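Local coordinates for protein transcriptional regulator (Rhodococcus jostii, PDB 5CYV) that binds p-coumaroyl-CoA and, as a MarR-family regulator, probably binds DNA to control transcription of genes for p-hydroxycinnamate metabolism, at residues V31-R36 / D107-R112; G80-T85 / K94-T99. One frame throughout, in Å; residues are numbered along the deposited sequence. Where two conformers were deposited one is given.

In the fold
Both contacts lie within the MarR-type helix-turn-helix region, their centres about 18 Å apart and their nearest atoms about 4 Å apart without touching. Interaction 1 sets the loop between helices 11-30 and 37-47 against helix 100-121, so it joins parts of the chain 71 residues apart. Interaction 2 lies in sequence between 31-36 and 107-112 and pairs strands 82-87 and 94-98 as an antiparallel hairpin, probably the DNA-binding wing. T99 follows strand 94-98 and caps helix 100-121. That helix therefore leads directly from the hairpin to interaction 1, where it meets the loop that ends at R36, a residue of the p-coumaroyl-CoA pocket.

Interaction 1: V31-R36 / D107-R112; sequences VPTGLR and DDAKAR
T33 and A109 bring the two backbones to 6.4 Å between their CA atoms, where the 3-10 turn 31-33 and following residues lie against helix 100-121. No direct hydrogen bond crosses. T33 CG2 sits 3.9 Å from A109 CB and also touches D108 OD2 and R112 CD; the T33 and R112 side chains slide past each other in opposite directions. L35 CD1 adds a second methyl against A109 CB at 4.1 Å. P32 lies over one face of the R112 guanidinium, with CB 3.9 Å above the plane near its centre and CG nearest NH1. A salt bridge to D108, one turn earlier, holds that group side-on: NE lies above the carboxylate plane, 2.8 Å from OD2, itself in the guanidinium plane, while NH2 bonds the syn lone pair of OD1, tilted from that plane. OD2 also accepts from a water weakly bonded to P32 O. T33 OG1 stands between the backbone N and the carbonyl carbon (chi1 75°), where it accepts from L35 N in an ST turn, and bonds L30 O. This is an interhelical loop packed on a helix of the MarR fold, ending at R36, whose NH2 forms a salt bridge with p-coumaroyl-CoA.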
ATOM      1  N   VAL B  31      -7.540 -15.726   5.310  1.00 17.52           N
ATOM      2  CA  VAL B  31      -8.243 -16.814   4.585  1.00 19.75           C
ATOM      3  C   VAL B  31      -9.186 -17.631   5.506  1.00 20.63           C
ATOM      4  O   VAL B  31     -10.376 -17.814   5.170  1.00 21.64           O
ATOM      5  CB  VAL B  31      -7.245 -17.701   3.840  1.00 19.75           C
ATOM      6  CG1 VAL B  31      -7.971 -18.946   3.371  1.00 23.45           C
ATOM      7  CG2 VAL B  31      -6.706 -16.894   2.669  1.00 22.13           C
ATOM      8  N   PRO B  32      -8.767 -18.052   6.721  1.00 18.78           N
ATOM      9  CA  PRO B  32      -9.720 -18.833   7.543  1.00 19.05           C
ATOM     10  C   PRO B  32     -10.961 -18.079   8.031  1.00 21.52           C
ATOM     11  O   PRO B  32     -11.925 -18.738   8.431  1.00 26.74           O
ATOM     12  CB  PRO B  32      -8.885 -19.267   8.754  1.00 21.58           C
ATOM     13  CG  PRO B  32      -7.459 -19.116   8.313  1.00 23.73           C
ATOM     14  CD  PRO B  32      -7.398 -18.057   7.287  1.00 20.76           C
ATOM     15  N   THR B  33     -10.928 -16.759   7.993  1.00 19.90           N
ATOM     16  CA  THR B  33     -12.051 -15.944   8.419  1.00 20.69           C
ATOM     17  C   THR B  33     -13.031 -15.648   7.313  1.00 18.97           C
ATOM     18  O   THR B  33     -14.093 -15.118   7.573  1.00 20.99           O
ATOM     19  CB  THR B  33     -11.562 -14.593   8.969  1.00 19.00           C
ATOM     20  OG1 THR B  33     -11.156 -13.746   7.880  1.00 18.91           O
ATOM     21  CG2 THR B  33     -10.399 -14.759   9.967  1.00 20.31           C
ATOM     22  N   GLY B  34     -12.603 -15.904   6.091  1.00 18.10           N
ATOM     23  CA  GLY B  34     -13.408 -15.537   4.930  1.00 21.14           C
ATOM     24  C   GLY B  34     -13.418 -14.060   4.597  1.00 21.29           C
ATOM     25  O   GLY B  34     -14.143 -13.682   3.676  1.00 23.11           O
ATOM     26  N   LEU B  35     -12.677 -13.248   5.322  1.00 18.33           N
ATOM     27  CA  LEU B  35     -12.620 -11.809   5.093  1.00 17.25           C
ATOM     28  C   LEU B  35     -11.429 -11.532   4.169  1.00 19.44           C
ATOM     29  O   LEU B  35     -10.547 -12.382   4.011  1.00 20.04           O
ATOM     30  CB  LEU B  35     -12.391 -11.031   6.388  1.00 17.68           C
ATOM     31  CG  LEU B  35     -13.508 -11.298   7.432  1.00 18.18           C
ATOM     32  CD1 LEU B  35     -13.015 -10.726   8.728  1.00 20.49           C
ATOM     33  CD2 LEU B  35     -14.773 -10.630   6.989  1.00 19.79           C
ATOM     34  N   ARG B  36     -11.367 -10.314   3.660  1.00 17.55           N
ATOM     35  CA  ARG B  36     -10.254  -9.778   2.900  1.00 18.17           C
ATOM     36  C   ARG B  36      -9.926  -8.387   3.473  1.00 16.78           C
ATOM     37  O   ARG B  36     -10.566  -7.965   4.362  1.00 19.38           O
ATOM     38  CB  ARG B  36     -10.483  -9.761   1.402  1.00 19.10           C
ATOM     39  CG  ARG B  36     -10.276 -11.110   0.757  1.00 20.38           C
ATOM     40  CD  ARG B  36     -10.742 -11.163  -0.670  1.00 21.71           C
ATOM     41  NE  ARG B  36     -10.160 -10.164  -1.519  1.00 22.24           N
ATOM     42  CZ  ARG B  36      -8.941 -10.191  -1.982  1.00 23.34           C
ATOM     43  NH1 ARG B  36      -8.141 -11.177  -1.698  1.00 23.78           N
ATOM     44  NH2 ARG B  36      -8.543  -9.226  -2.769  1.00 25.15           N
ATOM     45  N   ASP B 107     -12.269 -10.547  16.713  1.00 19.08           N
ATOM     46  CA  ASP B 107     -11.197 -10.870  17.646  1.00 21.33           C
ATOM     47  C   ASP B 107     -10.264 -11.929  17.019  1.00 19.55           C
ATOM     48  O   ASP B 107      -9.045 -11.837  17.165  1.00 22.18           O
ATOM     49  CB  ASP B 107     -11.771 -11.392  18.955  1.00 21.83           C
ATOM     50  CG  ASP B 107     -12.304 -10.280  19.805  1.00 25.55           C
ATOM     51  OD1 ASP B 107     -12.028  -9.098  19.498  1.00 30.06           O
ATOM     52  OD2 ASP B 107     -12.982 -10.588  20.779  1.00 32.99           O
ATOM     53  N   ASP B 108     -10.847 -12.934  16.389  1.00 19.07           N
ATOM     54  CA  ASP B 108     -10.070 -13.988  15.711  1.00 18.17           C
ATOM     55  C   ASP B 108      -9.233 -13.388  14.580  1.00 19.08           C
ATOM     56  O   ASP B 108      -8.031 -13.633  14.447  1.00 18.15           O
ATOM     57  CB  ASP B 108     -11.027 -15.038  15.195  1.00 19.89           C
ATOM     58  CG  ASP B 108     -10.328 -16.106  14.416  1.00 22.65           C
ATOM     59  OD1 ASP B 108      -9.836 -17.092  15.058  1.00 25.45           O
ATOM     60  OD2 ASP B 108     -10.280 -15.963  13.167  1.00 22.42           O
ATOM     61  N   ALA B 109      -9.878 -12.540  13.785  1.00 20.37           N
ATOM     62  CA  ALA B 109      -9.211 -11.989  12.639  1.00 19.14           C
ATOM     63  C   ALA B 109      -8.079 -11.024  13.005  1.00 17.98           C
ATOM     64  O   ALA B 109      -7.017 -11.022  12.353  1.00 19.30           O
ATOM     65  CB  ALA B 109     -10.275 -11.250  11.734  1.00 17.92           C
ATOM     66  N   LYS B 110      -8.306 -10.210  14.059  1.00 18.27           N
ATOM     67  CA  LYS B 110      -7.279  -9.270  14.432  1.00 18.43           C
ATOM     68  C   LYS B 110      -6.068 -10.011  15.034  1.00 17.20           C
ATOM     69  O   LYS B 110      -4.956  -9.566  14.849  1.00 19.28           O
ATOM     70  CB  LYS B 110      -7.788  -8.264  15.440  1.00 22.01           C
ATOM     71  CG  LYS B 110      -6.681  -7.220  15.682  1.00 28.52           C
ATOM     72  CD  LYS B 110      -7.246  -5.949  16.199  1.00 36.45           C
ATOM     73  CE  LYS B 110      -6.177  -5.153  16.961  1.00 41.18           C
ATOM     74  NZ  LYS B 110      -4.892  -4.953  16.256  1.00 38.02           N
ATOM     75  N   ALA B 111      -6.324 -11.121  15.720  1.00 18.12           N
ATOM     76  CA  ALA B 111      -5.197 -11.916  16.247  1.00 19.71           C
ATOM     77  C   ALA B 111      -4.336 -12.407  15.047  1.00 18.76           C
ATOM     78  O   ALA B 111      -3.086 -12.340  15.096  1.00 18.26           O
ATOM     79  CB  ALA B 111      -5.703 -13.071  17.064  1.00 19.51           C
ATOM     80  N   ARG B 112      -4.978 -12.932  14.013  1.00 16.92           N
ATOM     81  CA  ARG B 112      -4.246 -13.349  12.795  1.00 17.93           C
ATOM     82  C   ARG B 112      -3.502 -12.243  12.120  1.00 20.27           C
ATOM     83  O   ARG B 112      -2.312 -12.388  11.790  1.00 18.60           O
ATOM     84  CB  ARG B 112      -5.236 -13.988  11.779  1.00 16.74           C
ATOM     85  CG  ARG B 112      -5.896 -15.253  12.359  1.00 17.28           C
ATOM     86  CD  ARG B 112      -6.989 -15.766  11.358  1.00 17.69           C
ATOM     87  NE  ARG B 112      -7.795 -16.769  12.030  1.00 19.78           N
ATOM     88  CZ  ARG B 112      -7.439 -18.027  12.239  1.00 20.48           C
ATOM     89  NH1 ARG B 112      -6.286 -18.517  11.749  1.00 21.44           N
ATOM     90  NH2 ARG B 112      -8.225 -18.825  12.984  1.00 22.12           N
TER
HETATM   91  O   HOH W   1     -11.733 -17.885  11.765  1.00 33.57           O

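Interaction 2: G80-T85 / K94-T99; sequences GLVVRT and KLIAAT
V82-T85 run antiparallel to K94-A98, the strand axes 4.5 Å apart at their closest and inclined at 150°. V83 and A97 form a hydrogen-bonded pair: V83 N donates to A97 O at 2.8 Å, and A97 N returns a bond to V83 O. T85 and L95 repeat the exchange. T85 N meets L95 O at 2.9 Å, whereas L95 N approaches T85 O from above the carbonyl plane. The non-hydrogen-bonded pair R84-I96 lies between them and V82-A98 beyond V83-A97; CA-H...O contacts run from R84 CA to L95 O, from A98 CA to L81 O and, the shortest at 3.1 Å, from V82 CA to A97 O.

Beyond A98 the bonding continues through T99. Its N donates to L81 O at 3.0 Å. Its OG1, placed between the backbone N and the carbonyl carbon (chi1 62°), donates to G80 O at 2.6 Å and accepts from G102 N, capping helix 100-121. T99 CG2 touches V83 CG2, the two side chains crossing at about a right angle. An alanine here would probably leave G80 O without its hydroxyl donor, G102 N without its cap and V83 CG2 without its methyl neighbour.

On one face V82 and I96 lie side by side, pointing the same way, with V82 CB 3.9 Å from I96 CG2; on the other, T85 CG2 rests 3.7 Å from A97 CB. R84 sends its guanidinium to D74 and E77 of helix 70-78 as salt bridges. G80 closes the preceding helix in a Schellman motif. The hairpin, the wing of the winged helix-turn-helix fold, thus has V82 and I96 packed on helix 70-78, V82 and A98 on helix 37-47, L81 on helix 100-121, and I96 bonded through its backbone to V53.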
ATOM      1  N   GLY B  80     -24.090 -12.029   8.753  1.00 21.34           N
ATOM      2  CA  GLY B  80     -24.552 -11.852  10.124  1.00 20.63           C
ATOM      3  C   GLY B  80     -23.491 -11.226  11.050  1.00 21.24           C
ATOM      4  O   GLY B  80     -23.566 -11.339  12.274  1.00 23.96           O
ATOM      5  N   LEU B  81     -22.555 -10.528  10.453  1.00 20.63           N
ATOM      6  CA  LEU B  81     -21.443  -9.966  11.218  1.00 19.70           C
ATOM      7  C   LEU B  81     -21.688  -8.497  11.581  1.00 20.87           C
ATOM      8  O   LEU B  81     -21.123  -7.993  12.541  1.00 19.83           O
ATOM      9  CB  LEU B  81     -20.129 -10.065  10.426  1.00 18.05           C
ATOM     10  CG  LEU B  81     -19.750 -11.483  10.013  1.00 21.68           C
ATOM     11  CD1 LEU B  81     -18.537 -11.484   9.085  1.00 22.47           C
ATOM     12  CD2 LEU B  81     -19.421 -12.287  11.305  1.00 20.13           C
ATOM     13  N   VAL B  82     -22.467  -7.789  10.752  1.00 18.85           N
ATOM     14  CA  VAL B  82     -22.894  -6.423  11.114  1.00 18.03           C
ATOM     15  C   VAL B  82     -24.345  -6.299  10.764  1.00 16.27           C
ATOM     16  O   VAL B  82     -24.886  -7.119   9.994  1.00 20.38           O
ATOM     17  CB  VAL B  82     -22.099  -5.297  10.366  1.00 17.28           C
ATOM     18  CG1 VAL B  82     -20.606  -5.382  10.607  1.00 19.75           C
ATOM     19  CG2 VAL B  82     -22.355  -5.319   8.819  1.00 19.55           C
ATOM     20  N   VAL B  83     -24.991  -5.277  11.324  1.00 18.92           N
ATOM     21  CA  VAL B  83     -26.367  -4.959  11.020  0.78 20.14           C
ATOM     22  C   VAL B  83     -26.435  -3.471  10.694  1.00 19.52           C
ATOM     23  O   VAL B  83     -25.758  -2.675  11.331  1.00 23.25           O
ATOM     24  CB  VAL B  83     -27.323  -5.273  12.207  0.78 23.33           C
ATOM     25  CG1 VAL B  83     -28.671  -4.702  11.932  0.78 23.20           C
ATOM     26  CG2 VAL B  83     -27.468  -6.764  12.358  0.78 22.92           C
ATOM     27  N   ARG B  84     -27.231  -3.104   9.712  1.00 22.71           N
ATOM     28  CA  ARG B  84     -27.508  -1.690   9.509  1.00 23.87           C
ATOM     29  C   ARG B  84     -28.586  -1.269  10.483  1.00 28.85           C
ATOM     30  O   ARG B  84     -29.737  -1.790  10.430  1.00 30.08           O
ATOM     31  CB  ARG B  84     -27.942  -1.431   8.074  1.00 24.06           C
ATOM     32  CG  ARG B  84     -26.848  -1.647   7.041  1.00 26.16           C
ATOM     33  CD  ARG B  84     -27.365  -1.227   5.659  1.00 29.81           C
ATOM     34  NE  ARG B  84     -26.274  -1.019   4.691  1.00 29.26           N
ATOM     35  CZ  ARG B  84     -25.885  -1.921   3.798  1.00 28.71           C
ATOM     36  NH1 ARG B  84     -26.482  -3.118   3.781  1.00 32.82           N
ATOM     37  NH2 ARG B  84     -24.927  -1.644   2.912  1.00 30.54           N
ATOM     38  N   THR B  85     -28.249  -0.344  11.367  1.00 24.96           N
ATOM     39  CA  THR B  85     -29.177   0.104  12.384  1.00 24.42           C
ATOM     40  C   THR B  85     -29.284   1.613  12.385  1.00 25.26           C
ATOM     41  O   THR B  85     -28.727   2.282  11.483  1.00 28.41           O
ATOM     42  CB  THR B  85     -28.765  -0.461  13.781  1.00 27.27           C
ATOM     43  OG1 THR B  85     -29.790  -0.226  14.731  1.00 27.50           O
ATOM     44  CG2 THR B  85     -27.417   0.090  14.313  1.00 25.77           C
ATOM     45  N   LYS B  94     -27.468   6.776  10.291  1.00 28.31           N
ATOM     46  CA  LYS B  94     -27.435   5.354  10.063  1.00 24.61           C
ATOM     47  C   LYS B  94     -26.085   4.813  10.513  1.00 30.62           C
ATOM     48  O   LYS B  94     -25.040   5.435  10.211  1.00 30.75           O
ATOM     49  CB  LYS B  94     -27.673   5.041   8.600  1.00 25.87           C
ATOM     50  CG  LYS B  94     -29.113   5.477   8.198  1.00 36.86           C
ATOM     51  CD  LYS B  94     -29.367   5.259   6.747  1.00 46.84           C
ATOM     52  CE  LYS B  94     -30.746   5.777   6.329  1.00 53.99           C
ATOM     53  NZ  LYS B  94     -30.859   5.658   4.860  1.00 62.93           N
ATOM     54  N   LEU B  95     -26.111   3.719  11.272  1.00 24.78           N
ATOM     55  CA  LEU B  95     -24.874   3.110  11.756  1.00 23.23           C
ATOM     56  C   LEU B  95     -24.714   1.691  11.279  1.00 27.53           C
ATOM     57  O   LEU B  95     -25.691   0.947  11.066  1.00 23.47           O
ATOM     58  CB  LEU B  95     -24.819   3.150  13.285  1.00 20.20           C
ATOM     59  CG  LEU B  95     -24.837   4.534  13.919  1.00 21.54           C
ATOM     60  CD1 LEU B  95     -24.837   4.333  15.409  1.00 26.86           C
ATOM     61  CD2 LEU B  95     -23.621   5.434  13.514  1.00 23.60           C
ATOM     62  N   ILE B  96     -23.464   1.303  11.084  1.00 22.25           N
ATOM     63  CA  ILE B  96     -23.082  -0.077  10.823  1.00 20.33           C
ATOM     64  C   ILE B  96     -22.623  -0.666  12.149  1.00 21.40           C
ATOM     65  O   ILE B  96     -21.623  -0.218  12.713  1.00 20.90           O
ATOM     66  CB  ILE B  96     -21.923  -0.120   9.787  1.00 20.57           C
ATOM     67  CG1 ILE B  96     -22.332   0.569   8.477  1.00 22.73           C
ATOM     68  CG2 ILE B  96     -21.481  -1.581   9.549  1.00 22.21           C
ATOM     69  CD1 ILE B  96     -21.138   1.250   7.810  1.00 23.62           C
ATOM     70  N   ALA B  97     -23.432  -1.558  12.701  1.00 21.06           N
ATOM     71  CA  ALA B  97     -23.150  -2.099  14.046  1.00 20.66           C
ATOM     72  C   ALA B  97     -22.732  -3.544  14.009  1.00 18.00           C
ATOM     73  O   ALA B  97     -23.383  -4.384  13.398  1.00 20.06           O
ATOM     74  CB  ALA B  97     -24.425  -1.961  14.962  1.00 22.06           C
ATOM     75  N   ALA B  98     -21.671  -3.858  14.736  1.00 20.85           N
ATOM     76  CA  ALA B  98     -21.263  -5.230  14.815  1.00 20.02           C
ATOM     77  C   ALA B  98     -22.182  -6.071  15.646  1.00 22.63           C
ATOM     78  O   ALA B  98     -22.733  -5.630  16.659  1.00 23.95           O
ATOM     79  CB  ALA B  98     -19.846  -5.295  15.399  1.00 20.24           C
ATOM     80  N   THR B  99     -22.371  -7.324  15.225  1.00 20.83           N
ATOM     81  CA  THR B  99     -23.131  -8.265  16.030  1.00 21.66           C
ATOM     82  C   THR B  99     -22.236  -9.011  16.993  1.00 21.68           C
ATOM     83  O   THR B  99     -21.022  -8.886  16.878  1.00 20.27           O
ATOM     84  CB  THR B  99     -23.834  -9.300  15.137  1.00 21.93           C
ATOM     85  OG1 THR B  99     -22.843 -10.037  14.423  1.00 20.48           O
ATOM     86  CG2 THR B  99     -24.759  -8.618  14.075  1.00 25.21           C
TER